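PDB 4WES: nitrogenase molybdenum-iron protein beta chain from Clostridium pasteurianum, which works with the iron protein in nitrogenase, reducing dinitrogen to ammonium, and shares its [8Fe-7S] cluster with the alpha chain. Local coordinates for residues C23-L33 with H52-F60; D98-E109 with G131-Y142. All coordinates share one frame; numbering follows the deposited sequence.

Contact 1 of 2, residues C23-L33 with H52-F60. With CLF (Fe(8)-S(7) cluster), chain H.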
loop_
_atom_site.group_PDB
_atom_site.type_symbol
_atom_site.label_atom_id
_atom_site.label_comp_id
_atom_site.label_asym_id
_atom_site.label_seq_id
_atom_site.Cartn_x
_atom_site.Cartn_y
_atom_site.Cartn_z
ATOM N N CYS B 23 -17.660 22.021 -7.209
ATOM C CA CYS B 23 -18.169 22.954 -8.222
ATOM C C CYS B 23 -17.184 23.223 -9.344
ATOM O O CYS B 23 -15.968 22.998 -9.253
ATOM C CB CYS B 23 -18.634 24.265 -7.585
ATOM S SG CYS B 23 -17.426 25.135 -6.549
ATOM N N GLN B 24 -17.708 23.790 -10.428
ATOM C CA GLN B 24 -16.929 24.054 -11.648
ATOM C C GLN B 24 -15.566 24.733 -11.455
ATOM O O GLN B 24 -14.611 24.292 -12.117
ATOM C CB GLN B 24 -17.705 24.935 -12.657
ATOM C CG GLN B 24 -18.904 24.265 -13.279
ATOM C CD GLN B 24 -19.193 24.783 -14.682
ATOM O OE1 GLN B 24 -18.308 25.313 -15.372
ATOM N NE2 GLN B 24 -20.410 24.553 -15.131
ATOM N N PRO B 25 -15.459 25.825 -10.683
ATOM C CA PRO B 25 -14.250 26.644 -10.848
ATOM C C PRO B 25 -12.922 25.948 -10.609
ATOM O O PRO B 25 -11.963 26.252 -11.323
ATOM C CB PRO B 25 -14.505 27.825 -9.922
ATOM C CG PRO B 25 -16.034 27.960 -9.926
ATOM C CD PRO B 25 -16.488 26.531 -9.867
ATOM N N VAL B 26 -12.811 25.057 -9.619
ATOM C CA VAL B 26 -11.505 24.419 -9.427
ATOM C C VAL B 26 -11.092 23.622 -10.675
ATOM O O VAL B 26 -9.891 23.478 -10.933
ATOM C CB VAL B 26 -11.431 23.549 -8.159
ATOM C CG1 VAL B 26 -12.207 22.240 -8.280
ATOM C CG2 VAL B 26 -9.981 23.291 -7.778
ATOM N N GLY B 27 -12.051 23.071 -11.404
ATOM C CA GLY B 27 -11.703 22.374 -12.638
ATOM C C GLY B 27 -11.106 23.301 -13.674
ATOM O O GLY B 27 -10.190 22.924 -14.391
ATOM N N ALA B 28 -11.663 24.491 -13.787
ATOM C CA ALA B 28 -11.111 25.515 -14.673
ATOM C C ALA B 28 -9.747 25.991 -14.188
ATOM O O ALA B 28 -8.849 26.263 -15.019
ATOM C CB ALA B 28 -12.081 26.692 -14.785
ATOM N N MET B 29 -9.570 26.136 -12.868
ATOM C CA MET B 29 -8.293 26.525 -12.302
ATOM C C MET B 29 -7.224 25.473 -12.637
ATOM O O MET B 29 -6.102 25.827 -13.032
ATOM C CB MET B 29 -8.469 26.718 -10.790
ATOM C CG MET B 29 -7.242 27.223 -10.084
ATOM S SD MET B 29 -7.457 27.482 -8.313
ATOM C CE MET B 29 -8.572 28.893 -8.313
ATOM N N TYR B 30 -7.557 24.199 -12.472
ATOM C CA TYR B 30 -6.665 23.123 -12.798
ATOM C C TYR B 30 -6.277 23.141 -14.281
ATOM O O TYR B 30 -5.102 23.040 -14.628
ATOM C CB TYR B 30 -7.325 21.794 -12.400
ATOM C CG TYR B 30 -6.478 20.579 -12.679
ATOM C CD1 TYR B 30 -5.392 20.281 -11.883
ATOM C CD2 TYR B 30 -6.736 19.725 -13.754
ATOM C CE1 TYR B 30 -4.584 19.196 -12.149
ATOM C CE2 TYR B 30 -5.964 18.627 -14.010
ATOM C CZ TYR B 30 -4.874 18.349 -13.210
ATOM O OH TYR B 30 -4.024 17.298 -13.452
ATOM N N ALA B 31 -7.269 23.253 -15.142
ATOM C CA ALA B 31 -6.978 23.366 -16.580
ATOM C C ALA B 31 -6.043 24.518 -16.884
ATOM O O ALA B 31 -5.116 24.378 -17.719
ATOM C CB ALA B 31 -8.291 23.488 -17.362
ATOM N N ALA B 32 -6.291 25.680 -16.291
ATOM C CA ALA B 32 -5.473 26.835 -16.523
ATOM C C ALA B 32 -4.016 26.643 -16.072
ATOM O O ALA B 32 -3.083 27.127 -16.712
ATOM C CB ALA B 32 -6.066 28.053 -15.855
ATOM N N LEU B 33 -3.840 25.936 -14.961
ATOM C CA LEU B 33 -2.488 25.604 -14.511
ATOM C C LEU B 33 -1.775 24.658 -15.489
ATOM O O LEU B 33 -0.567 24.449 -15.389
ATOM C CB LEU B 33 -2.508 25.038 -13.097
ATOM C CG LEU B 33 -2.820 26.079 -12.029
ATOM C CD1 LEU B 33 -3.049 25.412 -10.675
ATOM C CD2 LEU B 33 -1.719 27.121 -11.876
ATOM N N HIS B 52 -10.541 26.993 -3.634
ATOM C CA HIS B 52 -10.165 26.200 -4.836
ATOM C C HIS B 52 -8.662 26.009 -4.910
ATOM O O HIS B 52 -8.176 24.906 -5.196
ATOM C CB HIS B 52 -10.771 26.862 -6.087
ATOM C CG HIS B 52 -12.264 26.974 -5.977
ATOM N ND1 HIS B 52 -12.992 27.780 -6.813
ATOM C CD2 HIS B 52 -13.119 26.471 -5.054
ATOM C CE1 HIS B 52 -14.247 27.751 -6.420
ATOM N NE2 HIS B 52 -14.353 26.971 -5.352
ATOM N N ARG B 53 -7.908 27.065 -4.641
ATOM C CA ARG B 53 -6.460 26.922 -4.492
ATOM C C ARG B 53 -6.115 25.917 -3.421
ATOM O O ARG B 53 -5.196 25.112 -3.539
ATOM C CB ARG B 53 -5.831 28.280 -4.118
ATOM C CG ARG B 53 -5.883 29.308 -5.254
ATOM C CD ARG B 53 -5.341 30.643 -4.778
ATOM N NE ARG B 53 -3.914 30.505 -4.479
ATOM C CZ ARG B 53 -3.233 31.228 -3.611
ATOM N NH1 ARG B 53 -3.782 32.239 -2.978
ATOM N NH2 ARG B 53 -1.963 30.918 -3.383
ATOM N N THR B 54 -6.851 25.980 -2.301
ATOM C CA THR B 54 -6.576 25.127 -1.155
ATOM C C THR B 54 -6.719 23.669 -1.463
ATOM O O THR B 54 -5.879 22.844 -1.047
ATOM C CB THR B 54 -7.461 25.557 0.042
ATOM O OG1 THR B 54 -7.023 26.854 0.484
ATOM C CG2 THR B 54 -7.396 24.592 1.191
ATOM N N VAL B 55 -7.803 23.281 -2.144
ATOM C CA VAL B 55 -8.008 21.850 -2.388
ATOM C C VAL B 55 -6.878 21.312 -3.280
ATOM O O VAL B 55 -6.429 20.188 -3.113
ATOM C CB VAL B 55 -9.415 21.532 -2.919
ATOM C CG1 VAL B 55 -9.618 22.056 -4.317
ATOM C CG2 VAL B 55 -9.692 20.040 -2.856
ATOM N N LEU B 56 -6.440 22.109 -4.259
ATOM C CA LEU B 56 -5.325 21.684 -5.097
ATOM C C LEU B 56 -4.049 21.478 -4.278
ATOM O O LEU B 56 -3.341 20.483 -4.508
ATOM C CB LEU B 56 -5.118 22.687 -6.218
ATOM C CG LEU B 56 -6.242 22.750 -7.268
ATOM C CD1 LEU B 56 -6.015 23.908 -8.225
ATOM C CD2 LEU B 56 -6.358 21.440 -8.050
ATOM N N SER B 57 -3.743 22.384 -3.352
ATOM C CA SER B 57 -2.564 22.184 -2.513
ATOM C C SER B 57 -2.719 20.982 -1.589
ATOM O O SER B 57 -1.729 20.269 -1.338
ATOM C CB SER B 57 -2.256 23.421 -1.690
ATOM O OG SER B 57 -1.784 24.482 -2.499
ATOM N N ARG B 58 -3.925 20.747 -1.064
ATOM C CA ARG B 58 -4.127 19.577 -0.198
ATOM C C ARG B 58 -3.960 18.251 -0.932
ATOM O O ARG B 58 -3.521 17.256 -0.342
ATOM C CB ARG B 58 -5.522 19.652 0.464
ATOM C CG ARG B 58 -5.621 20.718 1.501
ATOM C CD ARG B 58 -7.074 20.899 1.988
ATOM N NE ARG B 58 -7.128 21.785 3.155
ATOM C CZ ARG B 58 -8.229 22.418 3.560
ATOM N NH1 ARG B 58 -9.404 22.170 2.978
ATOM N NH2 ARG B 58 -8.137 23.277 4.558
ATOM N N HIS B 59 -4.360 18.214 -2.206
ATOM C CA HIS B 59 -4.255 17.025 -3.038
ATOM C C HIS B 59 -2.807 16.797 -3.472
ATOM O O HIS B 59 -2.279 15.701 -3.336
ATOM C CB HIS B 59 -5.206 17.173 -4.248
ATOM C CG HIS B 59 -5.130 16.056 -5.231
ATOM N ND1 HIS B 59 -6.034 15.024 -5.265
ATOM C CD2 HIS B 59 -4.312 15.893 -6.291
ATOM C CE1 HIS B 59 -5.734 14.246 -6.281
ATOM N NE2 HIS B 59 -4.700 14.751 -6.916
ATOM N N PHE B 60 -2.176 17.819 -4.040
ATOM C CA PHE B 60 -0.860 17.661 -4.671
ATOM C C PHE B 60 0.309 17.918 -3.729
ATOM O O PHE B 60 1.448 17.599 -4.108
ATOM C CB PHE B 60 -0.762 18.599 -5.879
ATOM C CG PHE B 60 -1.580 18.142 -7.042
ATOM C CD1 PHE B 60 -1.216 17.000 -7.738
ATOM C CD2 PHE B 60 -2.716 18.837 -7.461
ATOM C CE1 PHE B 60 -1.984 16.527 -8.792
ATOM C CE2 PHE B 60 -3.475 18.368 -8.525
ATOM C CZ PHE B 60 -3.105 17.202 -9.182
HETATM FE FE1 CLF H . -19.370 32.733 -2.307
HETATM FE FE2 CLF H . -17.312 31.377 -2.708
HETATM FE FE3 CLF H . -17.818 32.093 -0.088
HETATM FE FE4 CLF H . -19.318 30.268 -1.418
HETATM S S1 CLF H . -19.500 30.825 -3.733
HETATM S S2A CLF H . -17.216 33.496 -1.835
HETATM S S4A CLF H . -17.128 30.048 -0.831
HETATM S S3A CLF H . -20.148 32.061 -0.213
HETATM FE FE5 CLF H . -19.489 27.382 -3.300
HETATM FE FE6 CLF H . -20.421 28.786 -6.500
HETATM FE FE7 CLF H . -18.347 27.130 -5.779
HETATM FE FE8 CLF H . -17.842 29.628 -4.917
HETATM S S2B CLF H . -20.557 26.916 -5.180
HETATM S S3B CLF H . -18.197 29.038 -7.084
HETATM S S4B CLF H . -17.273 27.673 -3.808
#

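Contact 2 of 2, residues D98-E109 with G131-Y142. With CLF (Fe(8)-S(7) cluster), chain H.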
loop_
_atom_site.group_PDB
_atom_site.type_symbol
_atom_site.label_atom_id
_atom_site.label_comp_id
_atom_site.label_asym_id
_atom_site.label_seq_id
_atom_site.Cartn_x
_atom_site.Cartn_y
_atom_site.Cartn_z
ATOM N N ASP B 98 2.289 35.341 -18.617
ATOM C CA ASP B 98 2.146 35.578 -20.065
ATOM C C ASP B 98 0.665 35.597 -20.475
ATOM O O ASP B 98 0.296 36.199 -21.488
ATOM C CB ASP B 98 2.918 34.539 -20.867
ATOM C CG ASP B 98 4.414 34.709 -20.753
ATOM O OD1 ASP B 98 4.879 35.760 -20.277
ATOM O OD2 ASP B 98 5.122 33.768 -21.146
ATOM N N ILE B 99 -0.170 34.898 -19.690
ATOM C CA ILE B 99 -1.587 34.763 -19.972
ATOM C C ILE B 99 -2.342 34.685 -18.653
ATOM O O ILE B 99 -1.928 33.989 -17.737
ATOM C CB ILE B 99 -1.865 33.552 -20.892
ATOM C CG1 ILE B 99 -3.346 33.432 -21.210
ATOM C CG2 ILE B 99 -1.297 32.250 -20.336
ATOM C CD1 ILE B 99 -3.647 32.445 -22.326
ATOM N N ILE B 100 -3.436 35.443 -18.577
ATOM C CA ILE B 100 -4.392 35.349 -17.478
ATOM C C ILE B 100 -5.582 34.552 -17.994
ATOM O O ILE B 100 -6.169 34.916 -19.002
ATOM C CB ILE B 100 -4.830 36.742 -16.993
ATOM C CG1 ILE B 100 -3.629 37.559 -16.501
ATOM C CG2 ILE B 100 -5.891 36.605 -15.911
ATOM C CD1 ILE B 100 -3.973 38.976 -16.129
ATOM N N ALA B 101 -5.925 33.457 -17.300
ATOM C CA ALA B 101 -7.049 32.637 -17.718
ATOM C C ALA B 101 -8.164 32.796 -16.686
ATOM O O ALA B 101 -8.095 32.271 -15.586
ATOM C CB ALA B 101 -6.654 31.188 -17.833
ATOM N N VAL B 102 -9.177 33.559 -17.071
ATOM C CA VAL B 102 -10.281 33.926 -16.178
ATOM C C VAL B 102 -11.378 32.863 -16.204
ATOM O O VAL B 102 -11.791 32.402 -17.273
ATOM C CB VAL B 102 -10.888 35.272 -16.637
ATOM C CG1 VAL B 102 -12.045 35.650 -15.717
ATOM C CG2 VAL B 102 -9.820 36.361 -16.634
ATOM N N HIS B 103 -11.872 32.506 -15.017
ATOM C CA HIS B 103 -13.100 31.757 -14.909
ATOM C C HIS B 103 -14.014 32.514 -13.928
ATOM O O HIS B 103 -13.594 33.529 -13.343
ATOM C CB HIS B 103 -12.839 30.305 -14.455
ATOM C CG HIS B 103 -12.187 30.199 -13.105
ATOM N ND1 HIS B 103 -10.832 30.031 -12.934
ATOM C CD2 HIS B 103 -12.702 30.293 -11.854
ATOM C CE1 HIS B 103 -10.567 29.975 -11.633
ATOM N NE2 HIS B 103 -11.680 30.147 -10.963
ATOM N N THR B 104 -15.262 32.055 -13.803
ATOM C CA THR B 104 -16.247 32.802 -13.038
ATOM C C THR B 104 -16.762 31.960 -11.875
ATOM O O THR B 104 -16.349 30.841 -11.684
ATOM C CB THR B 104 -17.365 33.299 -13.947
ATOM O OG1 THR B 104 -17.996 32.168 -14.540
ATOM C CG2 THR B 104 -16.820 34.230 -15.021
ATOM N N THR B 105 -17.659 32.530 -11.106
ATOM C CA THR B 105 -18.266 31.846 -9.977
ATOM C C THR B 105 -19.769 31.957 -10.037
ATOM O O THR B 105 -20.302 32.680 -10.858
ATOM C CB THR B 105 -17.784 32.393 -8.614
ATOM O OG1 THR B 105 -18.383 33.660 -8.348
ATOM C CG2 THR B 105 -16.255 32.510 -8.538
ATOM N N CYS B 106 -20.464 31.272 -9.121
ATOM C CA CYS B 106 -21.907 31.478 -9.063
ATOM C C CYS B 106 -22.290 32.942 -8.856
ATOM O O CYS B 106 -23.359 33.347 -9.307
ATOM C CB CYS B 106 -22.506 30.655 -7.935
ATOM S SG CYS B 106 -21.678 30.784 -6.324
ATOM N N LEU B 107 -21.442 33.734 -8.194
ATOM C CA LEU B 107 -21.772 35.138 -7.956
ATOM C C LEU B 107 -21.768 35.919 -9.266
ATOM O O LEU B 107 -22.757 36.586 -9.610
ATOM C CB LEU B 107 -20.754 35.756 -7.014
ATOM C CG LEU B 107 -20.965 37.221 -6.668
ATOM C CD1 LEU B 107 -22.387 37.535 -6.202
ATOM C CD2 LEU B 107 -19.953 37.696 -5.653
ATOM N N SER B 108 -20.656 35.866 -10.004
ATOM C CA SER B 108 -20.595 36.647 -11.229
ATOM C C SER B 108 -21.572 36.120 -12.283
ATOM O O SER B 108 -22.079 36.914 -13.088
ATOM C CB SER B 108 -19.160 36.731 -11.724
ATOM O OG SER B 108 -18.515 35.464 -11.709
ATOM N N GLU B 109 -21.844 34.822 -12.303
ATOM C CA GLU B 109 -22.806 34.267 -13.229
ATOM C C GLU B 109 -24.244 34.689 -12.848
ATOM O O GLU B 109 -25.051 35.032 -13.724
ATOM C CB GLU B 109 -22.656 32.761 -13.309
ATOM C CG GLU B 109 -21.327 32.327 -13.955
ATOM C CD GLU B 109 -21.216 32.709 -15.421
ATOM O OE1 GLU B 109 -22.248 32.734 -16.098
ATOM O OE2 GLU B 109 -20.106 33.023 -15.869
ATOM N N GLY B 131 2.075 41.426 -26.245
ATOM C CA GLY B 131 2.565 40.068 -26.071
ATOM C C GLY B 131 1.877 39.278 -24.979
ATOM O O GLY B 131 2.116 38.086 -24.855
ATOM N N LYS B 132 1.037 39.947 -24.196
ATOM C CA LYS B 132 0.318 39.285 -23.105
ATOM C C LYS B 132 -1.100 39.013 -23.541
ATOM O O LYS B 132 -1.643 39.688 -24.421
ATOM C CB LYS B 132 0.280 40.156 -21.845
ATOM C CG LYS B 132 1.651 40.558 -21.352
ATOM C CD LYS B 132 2.466 39.382 -20.866
ATOM C CE LYS B 132 3.699 39.824 -20.103
ATOM N NZ LYS B 132 4.449 38.697 -19.526
ATOM N N LEU B 133 -1.742 38.060 -22.853
ATOM C CA LEU B 133 -3.083 37.649 -23.215
ATOM C C LEU B 133 -3.991 37.540 -22.000
ATOM O O LEU B 133 -3.551 37.157 -20.905
ATOM C CB LEU B 133 -3.058 36.285 -23.908
ATOM C CG LEU B 133 -2.320 36.225 -25.232
ATOM C CD1 LEU B 133 -2.104 34.811 -25.705
ATOM C CD2 LEU B 133 -3.076 37.026 -26.278
ATOM N N VAL B 134 -5.274 37.834 -22.205
ATOM C CA VAL B 134 -6.344 37.537 -21.221
ATOM C C VAL B 134 -7.424 36.751 -21.933
ATOM O O VAL B 134 -7.957 37.192 -22.948
ATOM C CB VAL B 134 -6.958 38.830 -20.632
ATOM C CG1 VAL B 134 -8.061 38.468 -19.631
ATOM C CG2 VAL B 134 -5.897 39.705 -19.972
ATOM N N ILE B 135 -7.697 35.555 -21.417
ATOM C CA ILE B 135 -8.741 34.713 -21.942
ATOM C C ILE B 135 -9.757 34.414 -20.841
ATOM O O ILE B 135 -9.500 34.678 -19.668
ATOM C CB ILE B 135 -8.169 33.401 -22.532
ATOM C CG1 ILE B 135 -7.655 32.425 -21.485
ATOM C CG2 ILE B 135 -7.078 33.721 -23.553
ATOM C CD1 ILE B 135 -7.399 31.053 -22.033
ATOM N N HIS B 136 -10.907 33.870 -21.211
ATOM C CA HIS B 136 -11.909 33.538 -20.190
ATOM C C HIS B 136 -12.767 32.358 -20.596
ATOM O O HIS B 136 -12.885 32.014 -21.782
ATOM C CB HIS B 136 -12.844 34.723 -19.872
ATOM C CG HIS B 136 -14.070 34.783 -20.723
ATOM N ND1 HIS B 136 -14.085 35.245 -22.028
ATOM C CD2 HIS B 136 -15.333 34.420 -20.435
ATOM C CE1 HIS B 136 -15.313 35.158 -22.504
ATOM N NE2 HIS B 136 -16.088 34.654 -21.559
ATOM N N THR B 137 -13.384 31.756 -19.575
ATOM C CA THR B 137 -14.543 30.910 -19.730
ATOM C C THR B 137 -15.583 31.303 -18.678
ATOM O O THR B 137 -15.312 32.135 -17.832
ATOM C CB THR B 137 -14.208 29.414 -19.653
ATOM O OG1 THR B 137 -15.360 28.652 -19.993
ATOM C CG2 THR B 137 -13.716 29.027 -18.303
ATOM N N ASN B 138 -16.780 30.736 -18.807
ATOM C CA ASN B 138 -17.872 30.939 -17.848
ATOM C C ASN B 138 -18.147 29.626 -17.146
ATOM O O ASN B 138 -18.384 28.597 -17.804
ATOM C CB ASN B 138 -19.143 31.428 -18.568
ATOM C CG ASN B 138 -18.945 32.781 -19.205
ATOM O OD1 ASN B 138 -18.512 32.890 -20.376
ATOM N ND2 ASN B 138 -19.211 33.832 -18.446
ATOM N N THR B 139 -18.097 29.652 -15.827
ATOM C CA THR B 139 -18.134 28.446 -14.988
ATOM C C THR B 139 -19.134 28.574 -13.835
ATOM O O THR B 139 -18.759 28.580 -12.668
ATOM C CB THR B 139 -16.716 28.124 -14.482
ATOM O OG1 THR B 139 -16.102 29.287 -13.924
ATOM C CG2 THR B 139 -15.847 27.616 -15.609
ATOM N N PRO B 140 -20.426 28.645 -14.170
ATOM C CA PRO B 140 -21.447 28.681 -13.113
ATOM C C PRO B 140 -21.455 27.430 -12.270
ATOM O O PRO B 140 -21.636 26.332 -12.768
ATOM C CB PRO B 140 -22.747 28.815 -13.885
ATOM C CG PRO B 140 -22.467 28.195 -15.226
ATOM C CD PRO B 140 -21.018 28.564 -15.509
ATOM N N SER B 141 -21.298 27.607 -10.964
ATOM C CA SER B 141 -21.142 26.456 -10.080
ATOM C C SER B 141 -22.432 25.681 -9.837
ATOM O O SER B 141 -22.394 24.541 -9.337
ATOM C CB SER B 141 -20.554 26.883 -8.746
ATOM O OG SER B 141 -21.153 28.030 -8.232
ATOM N N TYR B 142 -23.558 26.290 -10.155
ATOM C CA TYR B 142 -24.842 25.629 -10.096
ATOM C C TYR B 142 -25.122 24.763 -11.325
ATOM O O TYR B 142 -26.178 24.162 -11.396
ATOM C CB TYR B 142 -25.924 26.667 -9.854
ATOM C CG TYR B 142 -25.857 27.889 -10.725
ATOM C CD1 TYR B 142 -25.284 29.059 -10.247
ATOM C CD2 TYR B 142 -26.367 27.911 -12.018
ATOM C CE1 TYR B 142 -25.221 30.195 -11.026
ATOM C CE2 TYR B 142 -26.334 29.049 -12.799
ATOM C CZ TYR B 142 -25.773 30.213 -12.288
ATOM O OH TYR B 142 -25.719 31.363 -13.047
HETATM FE FE1 CLF H . -19.370 32.733 -2.307
HETATM FE FE2 CLF H . -17.312 31.377 -2.708
HETATM FE FE3 CLF H . -17.818 32.093 -0.088
HETATM FE FE4 CLF H . -19.318 30.268 -1.418
HETATM S S1 CLF H . -19.500 30.825 -3.733
HETATM S S2A CLF H . -17.216 33.496 -1.835
HETATM S S4A CLF H . -17.128 30.048 -0.831
HETATM S S3A CLF H . -20.148 32.061 -0.213
HETATM FE FE5 CLF H . -19.489 27.382 -3.300
HETATM FE FE6 CLF H . -20.421 28.786 -6.500
HETATM FE FE7 CLF H . -18.347 27.130 -5.779
HETATM FE FE8 CLF H . -17.842 29.628 -4.917
HETATM S S2B CLF H . -20.557 26.916 -5.180
HETATM S S3B CLF H . -18.197 29.038 -7.084
HETATM S S4B CLF H . -17.273 27.673 -3.808
#

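Contact 1 of 2, residues C23-L33 with H52-F60
In the wall of the P-cluster pocket, C23 and H52 meet where helix 24-33 starts beside helix 46-60. C23 SG binds FE7 of the cluster at 2.3 Å, and H52 NE2 comes within 3.8 Å of C23 SG. The imidazole reaches the cluster itself edge-on, its NE2 lying 3.4 Å from sulfide S4B, close to the ring plane. P25 approaches the same ring obliquely, CB 3.5 Å from H52 ND1, while Y82 of the alpha chain meets it with planes at about 45°, so residues of both subunits pack against the imidazole. Behind the cluster the two helices cross at -63° without a hydrogen bond between them, and L56 is a knob in a hole formed by V26, M29, Y30 and L33. V26 CG2 touches L56 CG at 3.8 Å. M29 leaves its helix with CG anti to the backbone N (chi1 -176°), then turns at chi3; SD thus lies against L56 CD1 at 3.9 Å and the CE methyl swings back onto H52 CB. L33 CD1 meets L56 CD1 tip to tip. At the far end the Y30 and F60 side chains cross at roughly a right angle, with Y30 CE1 3.9 Å from F60 CZ, while the Y30 hydroxyl is hydrogen-bonded to V179 O and T204 OG1.

Contact 2 of 2, residues D98-E109 with G131-Y142
E109 and N138 meet beyond the ends of two strands, where E109 reaches three parts of the opposite loop. Its CB lies 3.4 Å from Y142 OH, and E109 CG rests on P140, 3.7 Å from P140 CA. A bend at chi2 (-66°) turns the carboxylate from the proline toward N138. CD lies 4.0 Å from N138 CB and OE1 4.0 Å from N138 ND2, while OE2 takes two hydrogen bonds: N138 ND2 donates to its syn lone pair at 2.8 Å, the carboxylate and amide planes being 87° apart, and T104 OG1 donates from the anti side at 2.6 Å. Two donors on one oxygen fix the rotation of the carboxylate and would favour its ionised form.

T104 OG1 accepts from T139 N at 2.8 Å in an almost straight bond (177°), and T139 OG1 donates to T104 O from above the carbonyl plane, so the two threonines clasp each other just past the last bridged pair, V102 with H136.

Before that, 99-104 and 133-136 run parallel in register, I100 and V102 exchanging backbone bonds with L133, I135 and T137. I99 and A101 share one face with L133 and I135, while I100 and V102 lie on the other with V134. At the start, K132 NZ forms a salt bridge with D98 OD1 and is also hydrogen-bonded to N96 OD1, and D98 OD2 to N37 ND2.

Past the threonines, T105 caps helix 106-111, C106 SG binds FE6 of the cluster at 2.4 Å, and S141 OG, in one of its two conformers, binds the same iron. Ligands just past the C-terminal ends of parallel strands are characteristic of the Rossmann-like alpha/beta domains of nitrogenase component 1, and serine bound to FE6 is consistent with the oxidised P-cluster.

Contacts 1 and 2, their centres about 13 Å apart, follow one another along the chain and converge on the same [8Fe-7S] cluster, contact 1 through FE7 and contact 2 through FE6. Helix 24-33 joins them: while one side packs on 52-60, another lies against strand 99-104, with A32 touching A101 and both P25 and A28 touching H103. Close to the cluster the two contacts abut directly, P25 CG being 3.4 Å from T104 O and Q24 NE2 3.2 Å from P140 O. C48 adds another ligand from this chain, and the alpha chain, which also supplies ligands, packs against both contacts.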